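Putative histidinol-phosphate aminotransferase (Erwinia carotovora atroseptica, PDB 3LY1) binds pyridoxal phosphate and probably acts as a transaminase of the histidinol-phosphate aminotransferase subfamily. Local coordinates at residues S268-D282 and L332-R346. Numbering follows the deposited sequence. Where two conformers were deposited one is given.
Sequences SNDVSRQILLKALED and LGTPQEMQWVADTMR
The hydroxyl of Ser-272 donates to the carbonyl oxygen of Gly-333, OG to O 2.6 Å, somewhat tilted from the carbonyl plane. This short bond ties helix 259-283 to the loop entering helix 335-350; the two run side by side in the C-terminal part of a PLP-dependent aminotransferase fold, their segment axes 6° from parallel and 8.7 Å apart. The serine torsion sets OG beside its own backbone N (chi1 -70°), over the start of the second helix, where Thr-334 and Glu-337 form a capping box. The Pro-335 ring fits as a knob among Ser-268, Val-271, Ser-272 and Ile-275. Ile-275 returns the arrangement, entering the hole of Pro-335, Met-338, Gln-339 and Ala-342: its CD1 lies against Pro-335 O and its CG2 against Met-338 O. Farther along, two alanines permit close approach, with Ala-279 CB 3.7 Å from Ala-342 CB.

Toward the antiparallel pair of strands 294-298 and 327-331, whose Val-295 also touches Leu-276 and Leu-280, the packing is largely apolar. Leu-276 divides its branches: CD2 meets Leu-332 CD2, while CD1 reaches the selenium of Met-345 (selenomethionine) at 3.6 Å. Leu-332 CD1 presses on Arg-273 CB, and a water joins Leu-332 O to Asn-269 OD1; Asn-269 ND2 is held by Gly-292 O.

At the far end of the contact, Arg-346 is extended from CG to NE, carrying its guanidinium across Ala-279, whose CB covers one face. A salt-bridge network restrains that group: NH2 meets Asp-282 OD2 in the guanidinium plane at 3.0 Å, nearly straight at 169°, while the bond of NH1 to Asp-343 OD1, within its own helix, is bent and tilted from that plane. A water accepting from Arg-346 NH2 also donates to Ile-275 O at 2.7 Å.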
ATOM      1  N   SER A 268      12.382 -25.325  -9.990  1.00 18.49           N
ATOM      2  CA  SER A 268      11.047 -25.930  -9.977  1.00 18.56           C
ATOM      3  C   SER A 268      10.188 -25.364 -11.114  1.00 18.14           C
ATOM      4  O   SER A 268       9.465 -26.103 -11.799  1.00 18.16           O
ATOM      5  CB  SER A 268      10.355 -25.737  -8.621  1.00 18.46           C
ATOM      6  OG  SER A 268       9.011 -26.227  -8.634  1.00 21.49           O
ATOM      7  N   ASN A 269      10.293 -24.052 -11.341  1.00 17.81           N
ATOM      8  CA  ASN A 269       9.596 -23.431 -12.454  1.00 17.15           C
ATOM      9  C   ASN A 269      10.028 -24.026 -13.796  1.00 16.98           C
ATOM     10  O   ASN A 269       9.177 -24.257 -14.662  1.00 16.54           O
ATOM     11  CB  ASN A 269       9.836 -21.931 -12.482  1.00 16.77           C
ATOM     12  CG  ASN A 269       8.983 -21.233 -13.519  1.00 16.26           C
ATOM     13  OD1 ASN A 269       7.762 -21.279 -13.453  1.00 16.95           O
ATOM     14  ND2 ASN A 269       9.630 -20.556 -14.481  1.00 15.44           N
ATOM     15  N   ASP A 270      11.332 -24.243 -13.957  1.00 16.81           N
ATOM     16  CA  ASP A 270      11.888 -24.806 -15.187  1.00 17.54           C
ATOM     17  C   ASP A 270      11.354 -26.211 -15.439  1.00 17.31           C
ATOM     18  O   ASP A 270      11.024 -26.548 -16.568  1.00 17.34           O
ATOM     19  CB  ASP A 270      13.428 -24.867 -15.129  1.00 17.07           C
ATOM     20  CG  ASP A 270      14.102 -23.477 -15.235  1.00 19.26           C
ATOM     21  OD1 ASP A 270      13.537 -22.541 -15.864  1.00 18.12           O
ATOM     22  OD2 ASP A 270      15.232 -23.334 -14.716  1.00 15.39           O
ATOM     23  N   VAL A 271      11.303 -27.030 -14.389  1.00 17.19           N
ATOM     24  CA  VAL A 271      10.765 -28.373 -14.498  1.00 17.31           C
ATOM     25  C   VAL A 271       9.282 -28.321 -14.919  1.00 17.64           C
ATOM     26  O   VAL A 271       8.876 -29.071 -15.794  1.00 16.37           O
ATOM     27  CB  VAL A 271      10.918 -29.157 -13.182  1.00 17.82           C
ATOM     28  CG1 VAL A 271      10.212 -30.541 -13.291  1.00 18.61           C
ATOM     29  CG2 VAL A 271      12.431 -29.297 -12.798  1.00 16.57           C
ATOM     30  N   SER A 272       8.492 -27.463 -14.267  1.00 16.31           N
ATOM     31  CA  SER A 272       7.077 -27.354 -14.572  1.00 18.25           C
ATOM     32  C   SER A 272       6.858 -26.927 -16.023  1.00 17.73           C
ATOM     33  O   SER A 272       5.961 -27.445 -16.688  1.00 18.49           O
ATOM     34  CB  SER A 272       6.377 -26.380 -13.628  1.00 18.08           C
ATOM     35  OG  SER A 272       6.309 -26.957 -12.329  1.00 23.37           O
ATOM     36  N   ARG A 273       7.677 -25.974 -16.499  1.00 17.74           N
ATOM     37  CA  ARG A 273       7.591 -25.489 -17.869  1.00 16.44           C
ATOM     38  C   ARG A 273       7.729 -26.636 -18.876  1.00 16.44           C
ATOM     39  O   ARG A 273       6.896 -26.763 -19.770  1.00 16.42           O
ATOM     40  CB  ARG A 273       8.676 -24.455 -18.170  1.00 16.35           C
ATOM     41  CG  ARG A 273       8.499 -23.786 -19.536  1.00 17.13           C
ATOM     42  CD  ARG A 273       9.655 -22.858 -19.906  1.00 19.11           C
ATOM     43  NE  ARG A 273       9.762 -21.639 -19.091  1.00 17.29           N
ATOM     44  CZ  ARG A 273      10.704 -21.412 -18.174  1.00 16.58           C
ATOM     45  NH1 ARG A 273      11.626 -22.318 -17.889  1.00 14.28           N
ATOM     46  NH2 ARG A 273      10.714 -20.273 -17.515  1.00 16.35           N
ATOM     47  N   GLN A 274       8.769 -27.450 -18.724  1.00 16.25           N
ATOM     48  CA  GLN A 274       8.990 -28.542 -19.667  0.50 16.97           C
ATOM     49  C   GLN A 274       7.828 -29.566 -19.681  1.00 17.19           C
ATOM     50  O   GLN A 274       7.515 -30.121 -20.735  1.00 17.45           O
ATOM     51  CB  GLN A 274      10.347 -29.201 -19.406  0.50 17.01           C
ATOM     52  CG  GLN A 274      11.531 -28.226 -19.598  0.50 16.58           C
ATOM     53  CD  GLN A 274      11.579 -27.618 -20.998  0.50 14.01           C
ATOM     54  OE1 GLN A 274      11.672 -28.338 -21.986  0.50 15.26           O
ATOM     55  NE2 GLN A 274      11.497 -26.293 -21.085  0.50  9.63           N
ATOM     56  N   ILE A 275       7.181 -29.783 -18.546  1.00 16.88           N
ATOM     57  CA  ILE A 275       6.023 -30.670 -18.520  1.00 17.45           C
ATOM     58  C   ILE A 275       4.880 -30.133 -19.373  1.00 17.22           C
ATOM     59  O   ILE A 275       4.269 -30.870 -20.137  1.00 17.20           O
ATOM     60  CB  ILE A 275       5.520 -30.900 -17.092  1.00 18.37           C
ATOM     61  CG1 ILE A 275       6.575 -31.697 -16.327  1.00 17.47           C
ATOM     62  CG2 ILE A 275       4.169 -31.675 -17.072  1.00 17.67           C
ATOM     63  CD1 ILE A 275       6.310 -31.768 -14.823  1.00 19.08           C
ATOM     64  N   LEU A 276       4.592 -28.847 -19.240  1.00 16.45           N
ATOM     65  CA  LEU A 276       3.563 -28.232 -20.064  1.00 16.65           C
ATOM     66  C   LEU A 276       3.934 -28.215 -21.557  1.00 15.96           C
ATOM     67  O   LEU A 276       3.072 -28.532 -22.406  1.00 14.87           O
ATOM     68  CB  LEU A 276       3.223 -26.842 -19.544  1.00 15.75           C
ATOM     69  CG  LEU A 276       2.152 -26.091 -20.348  1.00 15.52           C
ATOM     70  CD1 LEU A 276       0.811 -26.839 -20.420  1.00 12.79           C
ATOM     71  CD2 LEU A 276       1.987 -24.737 -19.686  1.00 14.79           C
ATOM     72  N   LEU A 277       5.189 -27.859 -21.864  1.00 16.15           N
ATOM     73  CA  LEU A 277       5.672 -27.767 -23.257  1.00 16.95           C
ATOM     74  C   LEU A 277       5.617 -29.141 -23.951  1.00 17.30           C
ATOM     75  O   LEU A 277       5.211 -29.212 -25.115  1.00 17.16           O
ATOM     76  CB  LEU A 277       7.084 -27.154 -23.349  1.00 17.05           C
ATOM     77  CG  LEU A 277       7.277 -25.700 -22.846  1.00 18.18           C
ATOM     78  CD1 LEU A 277       8.629 -25.094 -23.291  1.00 16.83           C
ATOM     79  CD2 LEU A 277       6.107 -24.787 -23.280  1.00 15.80           C
ATOM     80  N   LYS A 278       5.961 -30.202 -23.223  1.00 17.56           N
ATOM     81  CA  LYS A 278       5.865 -31.577 -23.735  0.50 17.76           C
ATOM     82  C   LYS A 278       4.430 -31.870 -24.172  1.00 17.66           C
ATOM     83  O   LYS A 278       4.207 -32.391 -25.254  1.00 18.88           O
ATOM     84  CB  LYS A 278       6.317 -32.597 -22.669  0.50 17.79           C
ATOM     85  CG  LYS A 278       6.535 -34.032 -23.190  0.50 18.68           C
ATOM     86  CD  LYS A 278       6.936 -35.015 -22.075  0.50 19.55           C
ATOM     87  CE  LYS A 278       6.625 -36.482 -22.422  0.50 19.23           C
ATOM     88  NZ  LYS A 278       7.273 -36.912 -23.688  0.50 17.48           N
ATOM     89  N   ALA A 279       3.447 -31.525 -23.326  1.00 17.52           N
ATOM     90  CA  ALA A 279       2.016 -31.702 -23.680  1.00 16.87           C
ATOM     91  C   ALA A 279       1.591 -30.887 -24.919  1.00 16.32           C
ATOM     92  O   ALA A 279       0.885 -31.411 -25.789  1.00 16.17           O
ATOM     93  CB  ALA A 279       1.085 -31.407 -22.474  1.00 16.14           C
ATOM     94  N   LEU A 280       2.030 -29.628 -25.016  1.00 16.16           N
ATOM     95  CA  LEU A 280       1.696 -28.762 -26.156  1.00 15.55           C
ATOM     96  C   LEU A 280       2.261 -29.295 -27.502  1.00 16.52           C
ATOM     97  O   LEU A 280       1.570 -29.296 -28.543  1.00 15.64           O
ATOM     98  CB  LEU A 280       2.137 -27.309 -25.896  1.00 15.44           C
ATOM     99  CG  LEU A 280       1.395 -26.600 -24.753  1.00 13.72           C
ATOM    100  CD1 LEU A 280       2.085 -25.274 -24.401  1.00 10.85           C
ATOM    101  CD2 LEU A 280      -0.104 -26.344 -25.119  1.00 10.25           C
ATOM    102  N   GLU A 281       3.520 -29.719 -27.462  1.00 16.79           N
ATOM    103  CA  GLU A 281       4.169 -30.418 -28.568  1.00 18.41           C
ATOM    104  C   GLU A 281       3.444 -31.695 -29.009  1.00 17.56           C
ATOM    105  O   GLU A 281       3.272 -31.914 -30.195  1.00 17.19           O
ATOM    106  CB  GLU A 281       5.629 -30.706 -28.213  1.00 18.84           C
ATOM    107  CG  GLU A 281       6.430 -29.446 -28.370  1.00 23.34           C
ATOM    108  CD  GLU A 281       7.811 -29.552 -27.845  1.00 27.74           C
ATOM    109  OE1 GLU A 281       8.237 -30.691 -27.515  1.00 32.18           O
ATOM    110  OE2 GLU A 281       8.471 -28.487 -27.754  1.00 31.07           O
ATOM    111  N   ASP A 282       2.983 -32.503 -28.063  1.00 17.71           N
ATOM    112  CA  ASP A 282       2.218 -33.707 -28.401  1.00 17.55           C
ATOM    113  C   ASP A 282       0.896 -33.318 -29.089  1.00 17.52           C
ATOM    114  O   ASP A 282       0.444 -33.985 -29.993  1.00 17.20           O
ATOM    115  CB  ASP A 282       1.903 -34.498 -27.148  1.00 18.01           C
ATOM    116  CG  ASP A 282       3.152 -35.178 -26.529  1.00 19.80           C
ATOM    117  OD1 ASP A 282       4.231 -35.251 -27.175  1.00 20.24           O
ATOM    118  OD2 ASP A 282       3.037 -35.632 -25.374  1.00 20.98           O
ATOM    119  N   LEU A 332       2.437 -21.468 -14.420  1.00 15.41           N
ATOM    120  CA  LEU A 332       3.118 -22.718 -14.126  1.00 15.87           C
ATOM    121  C   LEU A 332       2.938 -23.066 -12.654  1.00 16.08           C
ATOM    122  O   LEU A 332       3.344 -22.321 -11.770  1.00 15.89           O
ATOM    123  CB  LEU A 332       4.567 -22.653 -14.549  1.00 15.87           C
ATOM    124  CG  LEU A 332       4.845 -22.489 -16.049  1.00 16.19           C
ATOM    125  CD1 LEU A 332       6.371 -22.362 -16.327  1.00 16.90           C
ATOM    126  CD2 LEU A 332       4.248 -23.620 -16.874  1.00 19.23           C
ATOM    127  N   GLY A 333       2.241 -24.173 -12.417  1.00 15.94           N
ATOM    128  CA  GLY A 333       2.084 -24.752 -11.081  1.00 16.38           C
ATOM    129  C   GLY A 333       3.275 -25.597 -10.671  1.00 16.06           C
ATOM    130  O   GLY A 333       4.322 -25.573 -11.312  1.00 16.01           O
ATOM    131  N   THR A 334       3.123 -26.357  -9.586  1.00 16.34           N
ATOM    132  CA  THR A 334       4.193 -27.251  -9.141  1.00 16.52           C
ATOM    133  C   THR A 334       4.319 -28.337 -10.212  1.00 16.21           C
ATOM    134  O   THR A 334       3.385 -28.509 -11.008  1.00 15.63           O
ATOM    135  CB  THR A 334       3.880 -27.928  -7.787  1.00 17.30           C
ATOM    136  OG1 THR A 334       2.774 -28.837  -7.934  1.00 17.36           O
ATOM    137  CG2 THR A 334       3.565 -26.880  -6.711  1.00 18.61           C
ATOM    138  N   PRO A 335       5.461 -29.054 -10.246  1.00 16.51           N
ATOM    139  CA  PRO A 335       5.618 -30.120 -11.260  1.00 17.01           C
ATOM    140  C   PRO A 335       4.474 -31.156 -11.221  1.00 17.44           C
ATOM    141  O   PRO A 335       3.956 -31.564 -12.271  1.00 17.44           O
ATOM    142  CB  PRO A 335       6.998 -30.729 -10.911  1.00 17.53           C
ATOM    143  CG  PRO A 335       7.775 -29.486 -10.368  1.00 17.34           C
ATOM    144  CD  PRO A 335       6.730 -28.791  -9.519  1.00 15.86           C
ATOM    145  N   GLN A 336       4.054 -31.529 -10.009  1.00 16.90           N
ATOM    146  CA  GLN A 336       2.969 -32.504  -9.878  0.50 17.12           C
ATOM    147  C   GLN A 336       1.659 -31.907 -10.365  1.00 16.94           C
ATOM    148  O   GLN A 336       0.869 -32.602 -11.021  1.00 15.75           O
ATOM    149  CB  GLN A 336       2.819 -33.016  -8.455  0.50 17.50           C
ATOM    150  CG  GLN A 336       3.863 -34.052  -8.065  0.50 18.64           C
ATOM    151  CD  GLN A 336       3.831 -34.330  -6.586  0.50 20.30           C
ATOM    152  OE1 GLN A 336       4.281 -33.512  -5.782  0.50 22.47           O
ATOM    153  NE2 GLN A 336       3.284 -35.474  -6.212  0.50 20.96           N
ATOM    154  N   GLU A 337       1.422 -30.614 -10.114  1.00 17.24           N
ATOM    155  CA  GLU A 337       0.204 -30.004 -10.640  1.00 17.12           C
ATOM    156  C   GLU A 337       0.222 -29.992 -12.181  1.00 16.75           C
ATOM    157  O   GLU A 337      -0.823 -30.182 -12.827  1.00 16.38           O
ATOM    158  CB  GLU A 337      -0.008 -28.593 -10.085  1.00 18.25           C
ATOM    159  CG  GLU A 337      -0.428 -28.515  -8.612  1.00 19.91           C
ATOM    160  CD  GLU A 337      -0.447 -27.074  -8.078  1.00 22.64           C
ATOM    161  OE1 GLU A 337       0.270 -26.190  -8.630  1.00 20.80           O
ATOM    162  OE2 GLU A 337      -1.184 -26.829  -7.096  1.00 25.35           O
HETATM  163  N   MSE A 338       1.379 -29.713 -12.774  1.00 16.56           N
HETATM  164  CA  MSE A 338       1.459 -29.539 -14.224  0.50 16.56           C
HETATM  165  C   MSE A 338       1.389 -30.880 -14.948  1.00 16.66           C
HETATM  166  O   MSE A 338       0.850 -30.949 -16.048  1.00 16.62           O
HETATM  167  CB  MSE A 338       2.711 -28.750 -14.642  0.50 16.57           C
HETATM  168  CG  MSE A 338       2.656 -27.294 -14.239  0.50 16.21           C
HETATM  169 SE   MSE A 338       0.856 -26.528 -14.274  0.38 18.04          SE
HETATM  170  CE  MSE A 338       0.489 -26.536 -16.204  0.50 15.69           C
ATOM    171  N   GLN A 339       1.922 -31.940 -14.330  1.00 16.86           N
ATOM    172  CA  GLN A 339       1.701 -33.305 -14.836  1.00 16.47           C
ATOM    173  C   GLN A 339       0.204 -33.677 -14.879  1.00 16.34           C
ATOM    174  O   GLN A 339      -0.292 -34.249 -15.849  1.00 15.99           O
ATOM    175  CB  GLN A 339       2.468 -34.352 -14.028  1.00 17.14           C
ATOM    176  CG  GLN A 339       2.325 -35.736 -14.639  1.00 18.86           C
ATOM    177  CD  GLN A 339       2.964 -35.816 -16.023  1.00 21.14           C
ATOM    178  OE1 GLN A 339       4.082 -35.340 -16.217  1.00 21.42           O
ATOM    179  NE2 GLN A 339       2.248 -36.401 -16.991  1.00 21.84           N
ATOM    180  N   TRP A 340      -0.520 -33.350 -13.827  1.00 16.15           N
ATOM    181  CA  TRP A 340      -1.937 -33.633 -13.792  1.00 16.48           C
ATOM    182  C   TRP A 340      -2.683 -32.782 -14.841  1.00 16.23           C
ATOM    183  O   TRP A 340      -3.597 -33.280 -15.566  1.00 14.32           O
ATOM    184  CB  TRP A 340      -2.469 -33.354 -12.392  1.00 17.15           C
ATOM    185  CG  TRP A 340      -3.768 -33.951 -12.153  1.00 20.37           C
ATOM    186  CD1 TRP A 340      -4.022 -35.208 -11.652  1.00 23.03           C
ATOM    187  CD2 TRP A 340      -5.025 -33.358 -12.418  1.00 21.41           C
ATOM    188  NE1 TRP A 340      -5.375 -35.408 -11.583  1.00 24.58           N
ATOM    189  CE2 TRP A 340      -6.011 -34.287 -12.048  1.00 22.97           C
ATOM    190  CE3 TRP A 340      -5.417 -32.125 -12.929  1.00 25.62           C
ATOM    191  CZ2 TRP A 340      -7.381 -34.022 -12.186  1.00 27.55           C
ATOM    192  CZ3 TRP A 340      -6.788 -31.854 -13.062  1.00 28.09           C
ATOM    193  CH2 TRP A 340      -7.749 -32.805 -12.688  1.00 26.40           C
ATOM    194  N   VAL A 341      -2.270 -31.516 -14.952  1.00 15.90           N
ATOM    195  CA  VAL A 341      -2.901 -30.636 -15.930  1.00 15.62           C
ATOM    196  C   VAL A 341      -2.614 -31.125 -17.360  1.00 16.05           C
ATOM    197  O   VAL A 341      -3.547 -31.189 -18.189  1.00 16.12           O
ATOM    198  CB  VAL A 341      -2.511 -29.134 -15.775  1.00 16.16           C
ATOM    199  CG1 VAL A 341      -3.052 -28.299 -16.951  1.00 14.90           C
ATOM    200  CG2 VAL A 341      -3.086 -28.583 -14.466  1.00 16.23           C
ATOM    201  N   ALA A 342      -1.343 -31.408 -17.639  1.00 14.83           N
ATOM    202  CA  ALA A 342      -0.896 -31.931 -18.920  1.00 15.77           C
ATOM    203  C   ALA A 342      -1.674 -33.190 -19.305  1.00 15.70           C
ATOM    204  O   ALA A 342      -2.157 -33.314 -20.422  1.00 14.85           O
ATOM    205  CB  ALA A 342       0.608 -32.241 -18.897  1.00 15.71           C
ATOM    206  N   ASP A 343      -1.822 -34.131 -18.377  1.00 16.07           N
ATOM    207  CA  ASP A 343      -2.596 -35.296 -18.713  1.00 15.92           C
ATOM    208  C   ASP A 343      -4.092 -34.992 -18.904  1.00 15.79           C
ATOM    209  O   ASP A 343      -4.721 -35.640 -19.726  1.00 14.24           O
ATOM    210  CB  ASP A 343      -2.360 -36.387 -17.715  1.00 16.98           C
ATOM    211  CG  ASP A 343      -0.954 -36.927 -17.801  1.00 18.75           C
ATOM    212  OD1 ASP A 343      -0.410 -36.959 -18.933  1.00 20.35           O
ATOM    213  OD2 ASP A 343      -0.411 -37.294 -16.747  1.00 19.09           O
ATOM    214  N   THR A 344      -4.652 -34.019 -18.169  1.00 15.13           N
ATOM    215  CA  THR A 344      -6.035 -33.579 -18.391  1.00 15.19           C
ATOM    216  C   THR A 344      -6.193 -32.997 -19.820  1.00 15.59           C
ATOM    217  O   THR A 344      -7.179 -33.255 -20.529  1.00 16.20           O
ATOM    218  CB  THR A 344      -6.487 -32.564 -17.307  1.00 14.88           C
ATOM    219  OG1 THR A 344      -6.408 -33.189 -16.017  1.00 15.64           O
ATOM    220  CG2 THR A 344      -7.916 -32.112 -17.523  1.00 15.06           C
HETATM  221  N   MSE A 345      -5.212 -32.212 -20.243  1.00 15.31           N
HETATM  222  CA  MSE A 345      -5.182 -31.701 -21.598  1.00 15.24           C
HETATM  223  C   MSE A 345      -5.201 -32.849 -22.648  1.00 15.18           C
HETATM  224  O   MSE A 345      -6.007 -32.820 -23.586  1.00 15.79           O
HETATM  225  CB  MSE A 345      -3.940 -30.824 -21.775  1.00 15.44           C
HETATM  226  CG  MSE A 345      -3.963 -29.576 -20.936  1.00 16.25           C
HETATM  227 SE   MSE A 345      -2.255 -28.645 -20.981  0.75 14.69          SE
HETATM  228  CE  MSE A 345      -2.129 -28.229 -22.869  1.00 14.70           C
ATOM    229  N   ARG A 346      -4.375 -33.891 -22.445  1.00 15.19           N
ATOM    230  CA  ARG A 346      -4.380 -35.043 -23.346  1.00 14.91           C
ATOM    231  C   ARG A 346      -5.738 -35.696 -23.400  1.00 14.90           C
ATOM    232  O   ARG A 346      -6.190 -36.100 -24.474  1.00 14.77           O
ATOM    233  CB  ARG A 346      -3.297 -36.061 -22.967  1.00 15.24           C
ATOM    234  CG  ARG A 346      -1.905 -35.556 -23.245  1.00 14.99           C
ATOM    235  CD  ARG A 346      -0.834 -36.528 -22.659  1.00 16.64           C
ATOM    236  NE  ARG A 346       0.511 -36.043 -22.953  1.00 15.53           N
ATOM    237  CZ  ARG A 346       1.309 -35.409 -22.097  1.00 17.16           C
ATOM    238  NH1 ARG A 346       0.950 -35.220 -20.826  1.00 19.40           N
ATOM    239  NH2 ARG A 346       2.503 -34.990 -22.501  1.00 15.73           N
TER
HETATM  240  O   HOH W   1       6.031 -21.800 -11.327  1.00 22.40           O
HETATM  241  O   HOH W   2       3.665 -33.514 -20.347  1.00 15.08           O
HETATM  242  O   HOH W   3       0.293 -37.503 -25.635  1.00 22.96           O